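Local structure of manganese lipoxygenase (5FX8) at residues L98-D103 with M322-A327; A105-T110 with N540-G545. The protein oxygenates linoleic and alpha-linolenic acids to 11S- and 13R-hydroperoxy fatty acids with a catalytic manganese ion. All blocks are in the same frame, centred on the assembly; numbering follows the deposited sequence.

Contacts 1 and 2 sit side by side on helix 86-124, their centres about 14 Å apart, and pair it with two loops far along the lipoxygenase chain: loop 322-327, after helix 313-321, and loop 540-545, after helix 526-539. They meet directly, since CZ2 of W100 from contact 1 lies 3.6 Å from NH2 of R541 in contact 2. The side chains of both residues come within about 4 Å of that of V618, the C-terminal ligand of the manganese; the metal itself is about 8 Å from the side chain of W100 and about 10 Å from that of R541. Both contacts also touch the second subunit, while contact 2 alone carries a glycan, on N106.

Contact 1 (L98-D103 with M322-A327); sequences LLWRQD and MYQAYA
Q324 NE2 donates to D103 OD2 at 2.7 Å, joining helix 86-124 of the lipoxygenase fold to a type II beta turn, M322 to A325, in which Q324 is the third residue. The oxygen lies nearly in the amide plane of Q324, whereas the nitrogen meets the carboxylate from above, 51° out of its plane. Beyond CG the glutamine is extended (chi2 -169°), which carries CD out toward the helix, to 3.8 Å from L99 CB. The other branch of the amide turns to W100: OE1 is 3.3 Å from W100 CA, but its approach to the backbone N is too poorly angled for a hydrogen bond. The indole and amide planes stand 75° apart. On the turn itself, Q324 CG lies over the centre of the Y323 ring, whose CE1 meets L99 CD1 at 3.9 Å; F615 packs edge-to-face with the same tyrosine.

W100 ties this contact to the metal site: the indole NE1 donates to S617 O, next to the manganese ligand V618, consistent with a second-shell role. At the foot of the indole, W100 CB packs on A327 CB at 3.7 Å.

Contact 2 (A105-T110 with N540-G545); sequences ANQTAT and NRAQVG. With NAG (2-acetamido-2-deoxy-beta-D-glucopyranose), chain F.
The flat amide of Q107 is met in its plane by Q543 and from one face by N540 O and A542 N. In the lipoxygenase fold this joins helix 86-124 to the type I beta turn R541 to V544. Q543 NE2 lies on a lone pair of Q107 OE1, 2.9 Å away, with the two amide planes 72° apart. A542 N donates to the same oxygen at 3.0 Å in a nearly straight bond (N-H...O 172°), from above the carbonyl plane. On that same side of the amide is N540 O, 3.1 Å from Q107 CD; its closeness to NE2 is not a hydrogen bond, and NE2 instead donates to A537 O and S145 O. The guanidinium of R541 is tilted only 22° from the amide plane, with NH1 3.7 Å from Q107 CG.

Two donors from the turn grip OE1, and with NE2 also bonded both ends of this buried amide are satisfied, which fixes its rotation. R541 NH1 bonds back to N540 O at 2.9 Å and also to R538 O, at the end of helix 526-539.

Beside Q107, N106 carries an N-linked glycan: ND2 is covalently bound to C1 of the N-acetylglucosamine. D546 OD2 is hydrogen-bonded to this sugar, and Q543 CG lies beside its ring oxygen O5, 3.2 Å away.

Contact 1 (L98-D103 with M322-A327)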
ATOM      1  N   LEU A  98      -9.941   8.383 -10.567  1.00 10.69           N
ATOM      2  CA  LEU A  98     -10.474   7.335 -11.427  1.00 11.46           C
ATOM      3  C   LEU A  98      -9.565   6.103 -11.461  1.00 12.20           C
ATOM      4  O   LEU A  98     -10.027   4.962 -11.290  1.00 15.47           O
ATOM      5  CB  LEU A  98     -10.653   7.902 -12.821  1.00 12.28           C
ATOM      6  CG  LEU A  98     -11.868   7.420 -13.564  1.00 18.25           C
ATOM      7  CD1 LEU A  98     -13.132   7.722 -12.745  1.00 19.14           C
ATOM      8  CD2 LEU A  98     -11.869   8.135 -14.877  1.00 14.70           C
ATOM      9  N   LEU A  99      -8.272   6.316 -11.707  1.00 11.06           N
ATOM     10  CA  LEU A  99      -7.325   5.210 -11.711  1.00 11.50           C
ATOM     11  C   LEU A  99      -7.333   4.464 -10.382  1.00 16.55           C
ATOM     12  O   LEU A  99      -7.373   3.229 -10.351  1.00 22.20           O
ATOM     13  CB  LEU A  99      -5.932   5.738 -12.034  1.00 10.09           C
ATOM     14  CG  LEU A  99      -5.729   6.273 -13.445  1.00 11.33           C
ATOM     15  CD1 LEU A  99      -4.420   7.058 -13.573  1.00 10.05           C
ATOM     16  CD2 LEU A  99      -5.783   5.119 -14.408  1.00 10.57           C
ATOM     17  N   TRP A 100      -7.320   5.198  -9.277  1.00 10.78           N
ATOM     18  CA  TRP A 100      -7.374   4.582  -7.964  1.00 10.86           C
ATOM     19  C   TRP A 100      -8.643   3.758  -7.774  1.00 11.50           C
ATOM     20  O   TRP A 100      -8.584   2.645  -7.245  1.00 11.47           O
ATOM     21  CB  TRP A 100      -7.262   5.672  -6.908  1.00 10.40           C
ATOM     22  CG  TRP A 100      -6.893   5.166  -5.603  1.00  8.91           C
ATOM     23  CD1 TRP A 100      -5.662   5.106  -5.092  1.00  8.09           C
ATOM     24  CD2 TRP A 100      -7.777   4.632  -4.617  1.00  8.90           C
ATOM     25  NE1 TRP A 100      -5.699   4.567  -3.839  1.00  8.28           N
ATOM     26  CE2 TRP A 100      -6.989   4.268  -3.516  1.00  7.94           C
ATOM     27  CE3 TRP A 100      -9.165   4.432  -4.554  1.00  8.64           C
ATOM     28  CZ2 TRP A 100      -7.522   3.709  -2.366  1.00  7.52           C
ATOM     29  CZ3 TRP A 100      -9.696   3.871  -3.413  1.00  8.83           C
ATOM     30  CH2 TRP A 100      -8.873   3.512  -2.332  1.00  8.50           C
ATOM     31  N   ARG A 101      -9.801   4.295  -8.169  1.00 12.25           N
ATOM     32  CA  ARG A 101     -11.055   3.539  -8.121  1.00 13.06           C
ATOM     33  C   ARG A 101     -10.926   2.203  -8.838  1.00 13.17           C
ATOM     34  O   ARG A 101     -11.364   1.166  -8.330  1.00 14.43           O
ATOM     35  CB  ARG A 101     -12.203   4.322  -8.777  1.00 12.84           C
ATOM     36  CG  ARG A 101     -12.915   5.381  -7.975  1.00 12.31           C
ATOM     37  CD  ARG A 101     -14.234   5.800  -8.661  1.00 11.47           C
ATOM     38  NE  ARG A 101     -15.002   6.576  -7.701  1.00 10.98           N
ATOM     39  CZ  ARG A 101     -15.142   7.880  -7.777  1.00 14.98           C
ATOM     40  NH1 ARG A 101     -14.620   8.532  -8.813  1.00 21.40           N
ATOM     41  NH2 ARG A 101     -15.817   8.532  -6.842  1.00 19.70           N
ATOM     42  N   GLN A 102     -10.391   2.214 -10.059  1.00 14.11           N
ATOM     43  CA  GLN A 102     -10.331   0.943 -10.761  1.00 12.87           C
ATOM     44  C   GLN A 102      -9.290   0.011 -10.166  1.00 13.72           C
ATOM     45  O   GLN A 102      -9.462  -1.210 -10.230  1.00 12.73           O
ATOM     46  CB  GLN A 102     -10.086   1.164 -12.241  1.00 15.71           C
ATOM     47  CG  GLN A 102      -8.729   1.629 -12.589  1.00 21.80           C
ATOM     48  CD  GLN A 102      -8.579   1.801 -14.067  1.00 33.76           C
ATOM     49  OE1 GLN A 102      -9.572   1.804 -14.800  1.00 44.14           O
ATOM     50  NE2 GLN A 102      -7.347   1.944 -14.528  1.00 24.89           N
ATOM     51  N   ASP A 103      -8.249   0.550  -9.534  1.00 14.41           N
ATOM     52  CA  ASP A 103      -7.213  -0.266  -8.934  1.00 11.46           C
ATOM     53  C   ASP A 103      -7.545  -0.782  -7.543  1.00 11.93           C
ATOM     54  O   ASP A 103      -6.865  -1.701  -7.094  1.00 12.33           O
ATOM     55  CB  ASP A 103      -5.902   0.514  -8.886  1.00 11.14           C
ATOM     56  CG  ASP A 103      -5.167   0.471 -10.199  1.00 17.93           C
ATOM     57  OD1 ASP A 103      -5.748  -0.069 -11.149  1.00 20.96           O
ATOM     58  OD2 ASP A 103      -4.031   0.973 -10.310  1.00 19.18           O
ATOM     59  N   MET A 322       4.942   9.747  -9.074  1.00  8.89           N
ATOM     60  CA  MET A 322       3.738  10.287  -8.472  1.00  6.67           C
ATOM     61  C   MET A 322       2.479   9.732  -9.115  1.00 14.55           C
ATOM     62  O   MET A 322       1.427  10.377  -9.063  1.00 22.33           O
ATOM     63  CB  MET A 322       3.738  11.802  -8.581  1.00  6.98           C
ATOM     64  CG  MET A 322       4.855  12.481  -7.886  1.00  6.08           C
ATOM     65  SD  MET A 322       4.832  12.198  -6.152  1.00 17.66           S
ATOM     66  CE  MET A 322       6.300  11.283  -6.217  1.00 24.59           C
ATOM     67  N   TYR A 323       2.591   8.576  -9.758  1.00  6.00           N
ATOM     68  CA  TYR A 323       1.445   7.877 -10.277  1.00  6.13           C
ATOM     69  C   TYR A 323       0.354   7.789  -9.216  1.00  7.87           C
ATOM     70  O   TYR A 323       0.610   7.443  -8.061  1.00 14.30           O
ATOM     71  CB  TYR A 323       1.873   6.498 -10.750  1.00  5.88           C
ATOM     72  CG  TYR A 323       0.794   5.734 -11.458  1.00  7.31           C
ATOM     73  CD1 TYR A 323       0.099   6.299 -12.501  1.00  5.83           C
ATOM     74  CD2 TYR A 323       0.489   4.442 -11.090  1.00  6.46           C
ATOM     75  CE1 TYR A 323      -0.878   5.602 -13.149  1.00  8.87           C
ATOM     76  CE2 TYR A 323      -0.464   3.743 -11.719  1.00  8.27           C
ATOM     77  CZ  TYR A 323      -1.159   4.320 -12.757  1.00 11.17           C
ATOM     78  OH  TYR A 323      -2.149   3.598 -13.400  1.00 18.82           O
ATOM     79  N   GLN A 324      -0.855   8.165  -9.617  1.00 12.57           N
ATOM     80  CA  GLN A 324      -2.073   8.159  -8.821  1.00  7.15           C
ATOM     81  C   GLN A 324      -1.979   8.968  -7.541  1.00  7.60           C
ATOM     82  O   GLN A 324      -2.882   8.876  -6.718  1.00 15.33           O
ATOM     83  CB  GLN A 324      -2.507   6.731  -8.481  1.00  7.08           C
ATOM     84  CG  GLN A 324      -2.881   5.912  -9.668  1.00  8.04           C
ATOM     85  CD  GLN A 324      -3.544   4.621  -9.280  1.00  9.27           C
ATOM     86  OE1 GLN A 324      -4.067   4.497  -8.195  1.00 16.24           O
ATOM     87  NE2 GLN A 324      -3.531   3.655 -10.169  1.00 10.83           N
ATOM     88  N   ALA A 325      -0.922   9.754  -7.326  1.00  8.85           N
ATOM     89  CA  ALA A 325      -0.701  10.282  -5.979  1.00  7.96           C
ATOM     90  C   ALA A 325      -1.794  11.249  -5.565  1.00  8.21           C
ATOM     91  O   ALA A 325      -2.085  11.371  -4.381  1.00 21.92           O
ATOM     92  CB  ALA A 325       0.656  10.969  -5.853  1.00  5.98           C
ATOM     93  N   TYR A 326      -2.415  11.928  -6.516  1.00  8.25           N
ATOM     94  CA  TYR A 326      -3.366  12.971  -6.188  1.00  8.31           C
ATOM     95  C   TYR A 326      -4.729  12.436  -5.805  1.00  9.38           C
ATOM     96  O   TYR A 326      -5.652  13.220  -5.563  1.00 14.04           O
ATOM     97  CB  TYR A 326      -3.475  13.924  -7.348  1.00  7.61           C
ATOM     98  CG  TYR A 326      -2.245  14.750  -7.499  1.00  7.39           C
ATOM     99  CD1 TYR A 326      -1.856  15.605  -6.494  1.00  6.75           C
ATOM    100  CD2 TYR A 326      -1.486  14.688  -8.643  1.00  7.49           C
ATOM    101  CE1 TYR A 326      -0.768  16.376  -6.626  1.00  7.40           C
ATOM    102  CE2 TYR A 326      -0.383  15.449  -8.783  1.00  7.83           C
ATOM    103  CZ  TYR A 326      -0.027  16.299  -7.766  1.00  7.60           C
ATOM    104  OH  TYR A 326       1.068  17.101  -7.880  1.00 11.73           O
ATOM    105  N   ALA A 327      -4.859  11.123  -5.747  1.00  8.64           N
ATOM    106  CA  ALA A 327      -6.053  10.489  -5.257  1.00  8.29           C
ATOM    107  C   ALA A 327      -6.087  10.373  -3.742  1.00  7.88           C
ATOM    108  O   ALA A 327      -7.175  10.334  -3.176  1.00 16.97           O
ATOM    109  CB  ALA A 327      -6.191   9.107  -5.887  1.00  8.59           C
TER

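Contact 2 (A105-T110 with N540-G545)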
ATOM      1  N   ALA A 105     -10.771  -1.903  -6.519  1.00 13.68           N
ATOM      2  CA  ALA A 105     -11.924  -2.787  -6.513  1.00 12.36           C
ATOM      3  C   ALA A 105     -11.552  -4.212  -6.117  1.00 13.24           C
ATOM      4  O   ALA A 105     -12.167  -4.803  -5.225  1.00 12.38           O
ATOM      5  CB  ALA A 105     -12.579  -2.748  -7.889  1.00 11.75           C
ATOM      6  N   ASN A 106     -10.576  -4.799  -6.793  1.00 12.81           N
ATOM      7  CA  ASN A 106     -10.246  -6.195  -6.541  1.00 13.23           C
ATOM      8  C   ASN A 106      -9.806  -6.411  -5.089  1.00 14.24           C
ATOM      9  O   ASN A 106     -10.316  -7.302  -4.398  1.00 17.77           O
ATOM     10  CB  ASN A 106      -9.185  -6.595  -7.560  1.00 15.38           C
ATOM     11  CG  ASN A 106      -8.788  -8.031  -7.502  1.00 21.77           C
ATOM     12  OD1 ASN A 106      -9.127  -8.772  -6.601  1.00 25.80           O
ATOM     13  ND2 ASN A 106      -8.011  -8.430  -8.485  1.00 29.60           N
ATOM     14  N   GLN A 107      -8.890  -5.584  -4.594  1.00 12.05           N
ATOM     15  CA  GLN A 107      -8.408  -5.791  -3.241  1.00 12.16           C
ATOM     16  C   GLN A 107      -9.512  -5.558  -2.203  1.00 15.10           C
ATOM     17  O   GLN A 107      -9.580  -6.269  -1.193  1.00 13.37           O
ATOM     18  CB  GLN A 107      -7.204  -4.900  -2.986  1.00  9.65           C
ATOM     19  CG  GLN A 107      -6.638  -4.978  -1.576  1.00 10.15           C
ATOM     20  CD  GLN A 107      -5.656  -6.118  -1.351  1.00 11.23           C
ATOM     21  OE1 GLN A 107      -5.216  -6.767  -2.278  1.00 10.85           O
ATOM     22  NE2 GLN A 107      -5.314  -6.356  -0.104  1.00 10.67           N
ATOM     23  N   THR A 108     -10.407  -4.593  -2.442  1.00 12.30           N
ATOM     24  CA  THR A 108     -11.466  -4.337  -1.471  1.00 12.48           C
ATOM     25  C   THR A 108     -12.441  -5.501  -1.394  1.00 14.17           C
ATOM     26  O   THR A 108     -12.758  -5.994  -0.301  1.00 14.22           O
ATOM     27  CB  THR A 108     -12.219  -3.070  -1.826  1.00 11.53           C
ATOM     28  OG1 THR A 108     -11.299  -2.015  -2.044  1.00 17.07           O
ATOM     29  CG2 THR A 108     -13.088  -2.683  -0.692  1.00 13.38           C
ATOM     30  N   ALA A 109     -12.942  -5.939  -2.553  1.00 13.92           N
ATOM     31  CA  ALA A 109     -13.857  -7.068  -2.576  1.00 13.09           C
ATOM     32  C   ALA A 109     -13.223  -8.281  -1.929  1.00 15.20           C
ATOM     33  O   ALA A 109     -13.849  -8.963  -1.115  1.00 17.78           O
ATOM     34  CB  ALA A 109     -14.278  -7.381  -4.002  1.00 11.62           C
ATOM     35  N   THR A 110     -11.958  -8.533  -2.245  1.00 15.79           N
ATOM     36  CA  THR A 110     -11.290  -9.711  -1.718  1.00 16.23           C
ATOM     37  C   THR A 110     -11.194  -9.647  -0.212  1.00 15.41           C
ATOM     38  O   THR A 110     -11.480 -10.626   0.478  1.00 16.29           O
ATOM     39  CB  THR A 110      -9.908  -9.837  -2.338  1.00 15.57           C
ATOM     40  OG1 THR A 110     -10.051  -9.917  -3.747  1.00 13.69           O
ATOM     41  CG2 THR A 110      -9.205 -11.060  -1.810  1.00 16.24           C
ATOM     42  N   ASN A 540      -3.336  -2.866   1.791  1.00 10.67           N
ATOM     43  CA  ASN A 540      -2.397  -3.658   1.016  1.00  9.40           C
ATOM     44  C   ASN A 540      -2.905  -3.800  -0.417  1.00 15.23           C
ATOM     45  O   ASN A 540      -4.075  -3.553  -0.711  1.00 10.33           O
ATOM     46  CB  ASN A 540      -2.205  -5.025   1.668  1.00  8.69           C
ATOM     47  CG  ASN A 540      -0.979  -5.751   1.175  1.00  9.85           C
ATOM     48  OD1 ASN A 540       0.079  -5.166   1.012  1.00 11.44           O
ATOM     49  ND2 ASN A 540      -1.124  -7.028   0.917  1.00 10.41           N
ATOM     50  N   ARG A 541      -1.993  -4.162  -1.319  1.00  9.33           N
ATOM     51  CA  ARG A 541      -2.301  -4.293  -2.739  1.00 11.00           C
ATOM     52  C   ARG A 541      -1.612  -5.552  -3.250  1.00 12.57           C
ATOM     53  O   ARG A 541      -0.479  -5.502  -3.718  1.00 12.94           O
ATOM     54  CB  ARG A 541      -1.859  -3.073  -3.539  1.00  9.63           C
ATOM     55  CG  ARG A 541      -2.791  -1.880  -3.492  1.00  8.77           C
ATOM     56  CD  ARG A 541      -4.114  -2.141  -4.199  1.00  9.22           C
ATOM     57  NE  ARG A 541      -5.027  -1.008  -4.103  1.00  8.56           N
ATOM     58  CZ  ARG A 541      -5.692  -0.693  -3.000  1.00  8.27           C
ATOM     59  NH1 ARG A 541      -5.537  -1.413  -1.916  1.00  8.59           N
ATOM     60  NH2 ARG A 541      -6.486   0.352  -2.965  1.00  7.62           N
ATOM     61  N   ALA A 542      -2.322  -6.660  -3.209  1.00 13.41           N
ATOM     62  CA  ALA A 542      -1.818  -7.953  -3.624  1.00 12.78           C
ATOM     63  C   ALA A 542      -1.576  -8.074  -5.125  1.00 15.35           C
ATOM     64  O   ALA A 542      -0.903  -9.012  -5.543  1.00 17.10           O
ATOM     65  CB  ALA A 542      -2.801  -9.030  -3.158  1.00 12.90           C
ATOM     66  N   GLN A 543      -2.087  -7.175  -5.950  1.00 17.03           N
ATOM     67  CA  GLN A 543      -2.011  -7.325  -7.398  1.00 15.31           C
ATOM     68  C   GLN A 543      -0.843  -6.571  -8.026  1.00 15.89           C
ATOM     69  O   GLN A 543      -0.688  -6.628  -9.246  1.00 15.17           O
ATOM     70  CB  GLN A 543      -3.305  -6.854  -8.076  1.00 16.66           C
ATOM     71  CG  GLN A 543      -4.616  -7.082  -7.347  1.00 16.95           C
ATOM     72  CD  GLN A 543      -4.730  -6.230  -6.125  1.00 15.01           C
ATOM     73  OE1 GLN A 543      -4.137  -5.163  -6.049  1.00 16.46           O
ATOM     74  NE2 GLN A 543      -5.414  -6.729  -5.139  1.00 12.47           N
ATOM     75  N   VAL A 544      -0.046  -5.863  -7.217  1.00 13.03           N
ATOM     76  CA  VAL A 544       1.039  -5.020  -7.703  1.00 12.19           C
ATOM     77  C   VAL A 544       1.952  -5.798  -8.642  1.00 14.88           C
ATOM     78  O   VAL A 544       2.316  -5.317  -9.720  1.00 13.44           O
ATOM     79  CB  VAL A 544       1.810  -4.440  -6.504  1.00 11.42           C
ATOM     80  CG1 VAL A 544       3.030  -3.787  -6.931  1.00 12.49           C
ATOM     81  CG2 VAL A 544       1.028  -3.402  -5.903  1.00 13.46           C
ATOM     82  N   GLY A 545       2.308  -7.020  -8.261  1.00 16.37           N
ATOM     83  CA  GLY A 545       3.080  -7.919  -9.084  1.00 13.84           C
ATOM     84  C   GLY A 545       2.583  -8.144 -10.491  1.00 17.04           C
ATOM     85  O   GLY A 545       3.327  -7.888 -11.439  1.00 20.09           O
TER
HETATM   86  C1  NAG F   1      -7.509  -9.769  -8.559  1.00 28.40           C
HETATM   87  C2  NAG F   1      -7.704 -10.298  -9.971  1.00 29.40           C
HETATM   88  C3  NAG F   1      -7.082 -11.675 -10.108  1.00 31.98           C
HETATM   89  C4  NAG F   1      -5.619 -11.625  -9.690  1.00 31.41           C
HETATM   90  C5  NAG F   1      -5.491 -11.046  -8.287  1.00 28.58           C
HETATM   91  C6  NAG F   1      -4.056 -10.837  -7.872  1.00 27.33           C
HETATM   92  C7  NAG F   1      -9.667  -9.537 -11.215  1.00 35.44           C
HETATM   93  C8  NAG F   1     -11.143  -9.692 -11.415  1.00 42.61           C
HETATM   94  N2  NAG F   1      -9.115 -10.340 -10.305  1.00 32.54           N
HETATM   95  O3  NAG F   1      -7.210 -12.087 -11.465  1.00 33.67           O
HETATM   96  O4  NAG F   1      -5.041 -12.922  -9.715  1.00 35.88           O
HETATM   97  O5  NAG F   1      -6.118  -9.757  -8.235  1.00 24.59           O
HETATM   98  O6  NAG F   1      -3.369 -10.025  -8.816  1.00 26.32           O
HETATM   99  O7  NAG F   1      -9.007  -8.727 -11.852  1.00 34.87           O